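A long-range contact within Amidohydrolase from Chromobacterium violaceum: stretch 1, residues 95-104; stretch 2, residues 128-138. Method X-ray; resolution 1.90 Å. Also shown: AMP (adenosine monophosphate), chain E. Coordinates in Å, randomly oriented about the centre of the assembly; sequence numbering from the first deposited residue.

Stretch 1, residues 95-104: IREGRLERAR
Stretch 2 (128-138) NPEMISRTHFA

This contact joins a helix to a 3-10 turn and the start of a second helix through a small apolar patch, one direct hydrogen bond, two waters and a shared AMP phosphate. A type I turn from Arg-96 to Arg-99 leads into helix 99-104. Stretch 2 runs as a 3-10 segment, 129-131, then extended Ile-132 (phi/psi -49/132) and Ser-133 (-137/156), then a helix from Arg-134. The CA atoms of Leu-100 and Glu-130 lie 5.6 Å apart.

Ile-132 (chi1 t, chi2 p) places CG2 3.4 Å from Ala-103 CB and 4.0 Å from Leu-100 CD2. Ala-103 O meets the edge of the Phe-137 ring, 3.3 Å from CZ. Arg-96 CD packs 3.2 Å from Met-131 SD.

Arg-99 (chi1 t, chi2 t) donates from NH1 to Ile-132 O at 3.0 Å and to AMP O3P at 2.9 Å. Water 1 lies 2.9 Å from Leu-100 N, which donates to it, and its oxygen is 2.7 Å from Glu-130 OE1. Water 2 also links Arg-99 O to Ile-132 O, at 2.8 and 3.0 Å. Arg-102, t through chi3, donates from NH1 to O3P at 2.8 Å. Arg-134 N reaches O3P at 3.1 Å, and its NE reaches O1P at 2.8 Å. The phosphate thus bridges like charges: Arg-102 NH2 and Arg-134 NE are 3.7 Å apart. Ser-133 OG caps the second helix, accepting from Thr-135 N at 2.9 Å.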

# COMPACT_ATOMS: atom_id res chain seq x y z
N ILE A 95 11.79 -6.71 -6.52
CA ILE A 95 11.59 -5.36 -5.97
C ILE A 95 12.17 -5.20 -4.56
O ILE A 95 12.63 -4.13 -4.19
CB ILE A 95 10.08 -4.96 -5.91
CG1 ILE A 95 9.39 -5.18 -7.25
CG2 ILE A 95 9.93 -3.53 -5.43
CD1 ILE A 95 10.14 -4.59 -8.43
N ARG A 96 12.14 -6.26 -3.76
CA ARG A 96 12.68 -6.20 -2.40
C ARG A 96 14.21 -6.21 -2.37
O ARG A 96 14.82 -5.77 -1.39
CB ARG A 96 12.17 -7.37 -1.54
CG ARG A 96 10.67 -7.41 -1.34
CD ARG A 96 10.27 -8.37 -0.24
NE ARG A 96 10.60 -9.77 -0.51
CZ ARG A 96 9.82 -10.61 -1.19
NH1 ARG A 96 8.67 -10.17 -1.71
NH2 ARG A 96 10.19 -11.87 -1.36
N GLU A 97 14.82 -6.73 -3.43
CA GLU A 97 16.27 -7.02 -3.46
C GLU A 97 17.21 -5.89 -3.05
O GLU A 97 18.18 -6.12 -2.32
CB GLU A 97 16.68 -7.54 -4.84
CG GLU A 97 16.45 -9.03 -5.07
CD GLU A 97 16.93 -9.47 -6.46
OE1 GLU A 97 17.93 -8.90 -6.94
OE2 GLU A 97 16.29 -10.38 -7.06
N GLY A 98 16.96 -4.68 -3.54
CA GLY A 98 17.84 -3.56 -3.24
C GLY A 98 17.48 -2.77 -2.00
O GLY A 98 18.11 -1.77 -1.68
N ARG A 99 16.45 -3.22 -1.29
CA ARG A 99 15.89 -2.46 -0.18
C ARG A 99 16.89 -2.26 0.98
O ARG A 99 17.08 -1.14 1.47
CB ARG A 99 14.59 -3.13 0.32
CG ARG A 99 13.58 -2.17 0.88
CD ARG A 99 12.20 -2.82 1.00
NE ARG A 99 11.20 -2.17 0.15
CZ ARG A 99 10.80 -0.90 0.28
NH1 ARG A 99 11.33 -0.12 1.22
NH2 ARG A 99 9.88 -0.40 -0.54
N LEU A 100 17.52 -3.34 1.43
CA LEU A 100 18.49 -3.26 2.53
C LEU A 100 19.69 -2.36 2.19
O LEU A 100 20.10 -1.52 3.00
CB LEU A 100 18.98 -4.66 2.93
CG LEU A 100 18.31 -5.19 4.20
CD1 LEU A 100 18.58 -6.68 4.40
CD2 LEU A 100 18.75 -4.37 5.42
N GLU A 101 20.25 -2.57 1.00
CA GLU A 101 21.36 -1.76 0.50
C GLU A 101 20.99 -0.27 0.50
O GLU A 101 21.74 0.58 0.99
CB GLU A 101 21.71 -2.24 -0.91
CG GLU A 101 22.67 -1.36 -1.70
CD GLU A 101 22.86 -1.87 -3.13
OE1 GLU A 101 21.84 -2.17 -3.81
OE2 GLU A 101 24.02 -1.95 -3.58
N ARG A 102 19.83 0.05 -0.05
CA ARG A 102 19.34 1.43 -0.09
C ARG A 102 19.22 2.01 1.32
O ARG A 102 19.54 3.19 1.55
CB ARG A 102 17.99 1.46 -0.78
CG ARG A 102 17.22 2.79 -0.74
CD ARG A 102 15.88 2.56 -1.47
NE ARG A 102 14.95 3.69 -1.48
CZ ARG A 102 13.88 3.79 -0.70
NH1 ARG A 102 13.59 2.82 0.18
NH2 ARG A 102 13.08 4.85 -0.82
N ALA A 103 18.76 1.19 2.25
CA ALA A 103 18.60 1.62 3.64
C ALA A 103 19.92 1.94 4.34
O ALA A 103 20.01 2.91 5.09
CB ALA A 103 17.81 0.58 4.45
N ARG A 104 20.95 1.12 4.11
CA ARG A 104 22.25 1.41 4.71
C ARG A 104 22.77 2.76 4.19
O ARG A 104 23.36 3.55 4.93
CB ARG A 104 23.24 0.28 4.41
CG ARG A 104 22.80 -1.08 4.94
CD ARG A 104 23.89 -2.14 4.72
NE ARG A 104 23.36 -3.48 4.92
CZ ARG A 104 22.95 -4.28 3.94
NH1 ARG A 104 23.02 -3.87 2.67
NH2 ARG A 104 22.47 -5.50 4.22
N ASN A 128 11.31 -7.41 9.75
CA ASN A 128 11.92 -8.08 8.60
C ASN A 128 12.86 -7.13 7.87
O ASN A 128 12.40 -6.26 7.12
CB ASN A 128 10.80 -8.56 7.68
CG ASN A 128 9.71 -9.33 8.43
OD1 ASN A 128 9.91 -10.48 8.82
ND2 ASN A 128 8.56 -8.68 8.67
N PRO A 129 14.18 -7.31 8.06
CA PRO A 129 15.23 -6.44 7.51
C PRO A 129 15.10 -6.15 6.02
O PRO A 129 15.36 -5.02 5.58
CB PRO A 129 16.51 -7.24 7.80
CG PRO A 129 16.19 -7.98 9.06
CD PRO A 129 14.73 -8.36 8.94
N GLU A 130 14.66 -7.14 5.24
CA GLU A 130 14.53 -6.98 3.79
C GLU A 130 13.42 -5.99 3.41
O GLU A 130 13.40 -5.48 2.29
CB GLU A 130 14.25 -8.33 3.14
CG GLU A 130 15.27 -9.41 3.49
CD GLU A 130 16.48 -9.40 2.57
OE1 GLU A 130 16.62 -8.46 1.75
OE2 GLU A 130 17.30 -10.35 2.65
N MET A 131 12.50 -5.74 4.33
CA MET A 131 11.38 -4.81 4.09
C MET A 131 11.64 -3.40 4.61
O MET A 131 10.74 -2.55 4.61
CB MET A 131 10.07 -5.35 4.68
CG MET A 131 9.55 -6.60 3.98
SD MET A 131 9.56 -6.45 2.18
CE MET A 131 8.96 -4.80 1.84
N ILE A 132 12.86 -3.16 5.07
CA ILE A 132 13.24 -1.88 5.68
C ILE A 132 12.80 -0.69 4.80
O ILE A 132 13.06 -0.65 3.60
CB ILE A 132 14.77 -1.84 5.99
CG1 ILE A 132 15.16 -0.53 6.70
CG2 ILE A 132 15.61 -2.05 4.72
CD1 ILE A 132 14.68 -0.41 8.15
N SER A 133 12.17 0.30 5.43
CA SER A 133 11.42 1.33 4.70
C SER A 133 11.69 2.72 5.27
O SER A 133 12.06 2.84 6.42
CB SER A 133 9.93 0.99 4.84
OG SER A 133 9.09 2.10 4.66
N ARG A 134 11.48 3.77 4.46
CA ARG A 134 11.52 5.15 4.95
C ARG A 134 10.60 5.31 6.16
O ARG A 134 10.84 6.17 7.00
CB ARG A 134 11.10 6.15 3.87
CG ARG A 134 12.12 6.31 2.74
CD ARG A 134 11.75 7.44 1.78
NE ARG A 134 10.65 7.07 0.89
CZ ARG A 134 9.84 7.93 0.30
NH1 ARG A 134 9.99 9.24 0.50
NH2 ARG A 134 8.87 7.50 -0.51
N THR A 135 9.54 4.50 6.23
CA THR A 135 8.59 4.57 7.35
C THR A 135 9.29 4.26 8.66
O THR A 135 9.08 4.94 9.67
CB THR A 135 7.41 3.60 7.16
OG1 THR A 135 6.72 3.92 5.95
CG2 THR A 135 6.43 3.69 8.35
N HIS A 136 10.13 3.23 8.65
CA HIS A 136 10.88 2.85 9.84
C HIS A 136 11.89 3.94 10.25
O HIS A 136 12.07 4.21 11.44
CB HIS A 136 11.59 1.52 9.63
CG HIS A 136 10.68 0.40 9.24
ND1 HIS A 136 10.79 -0.27 8.04
CD2 HIS A 136 9.62 -0.15 9.88
CE1 HIS A 136 9.85 -1.20 7.97
NE2 HIS A 136 9.13 -1.15 9.08
N PHE A 137 12.53 4.57 9.26
CA PHE A 137 13.44 5.68 9.52
C PHE A 137 12.69 6.83 10.18
O PHE A 137 13.19 7.45 11.11
CB PHE A 137 14.10 6.18 8.22
CG PHE A 137 15.33 5.40 7.81
CD1 PHE A 137 15.21 4.16 7.20
CD2 PHE A 137 16.59 5.90 8.08
CE1 PHE A 137 16.34 3.43 6.84
CE2 PHE A 137 17.73 5.17 7.73
CZ PHE A 137 17.60 3.94 7.10
N ALA A 138 11.48 7.09 9.71
CA ALA A 138 10.67 8.17 10.28
C ALA A 138 10.28 7.88 11.73
O ALA A 138 10.36 8.77 12.59
CB ALA A 138 9.44 8.42 9.42
P AMP E . 9.94 3.29 0.91
O1P AMP E . 10.31 4.45 -0.00
O2P AMP E . 9.09 2.33 0.11
O3P AMP E . 11.18 2.76 1.59
O5' AMP E . 9.03 4.03 1.98
C5' AMP E . 7.79 4.62 1.59
C4' AMP E . 6.82 4.66 2.74
O4' AMP E . 7.12 5.79 3.59
C3' AMP E . 5.36 4.87 2.35
O3' AMP E . 4.72 3.66 1.97
C2' AMP E . 4.75 5.51 3.60
O2' AMP E . 4.40 4.52 4.55
C1' AMP E . 5.93 6.32 4.14
N9 AMP E . 5.83 7.74 3.78
C8 AMP E . 6.26 8.31 2.63
N7 AMP E . 5.99 9.64 2.63
C5 AMP E . 5.36 9.94 3.79
C6 AMP E . 4.81 11.15 4.43
N6 AMP E . 4.86 12.35 3.81
N1 AMP E . 4.24 11.01 5.65
C2 AMP E . 4.18 9.83 6.29
N3 AMP E . 4.66 8.68 5.76
C4 AMP E . 5.26 8.68 4.54
O HOH W 1 16.27 -5.92 0.79
O HOH W 2 15.03 0.69 1.77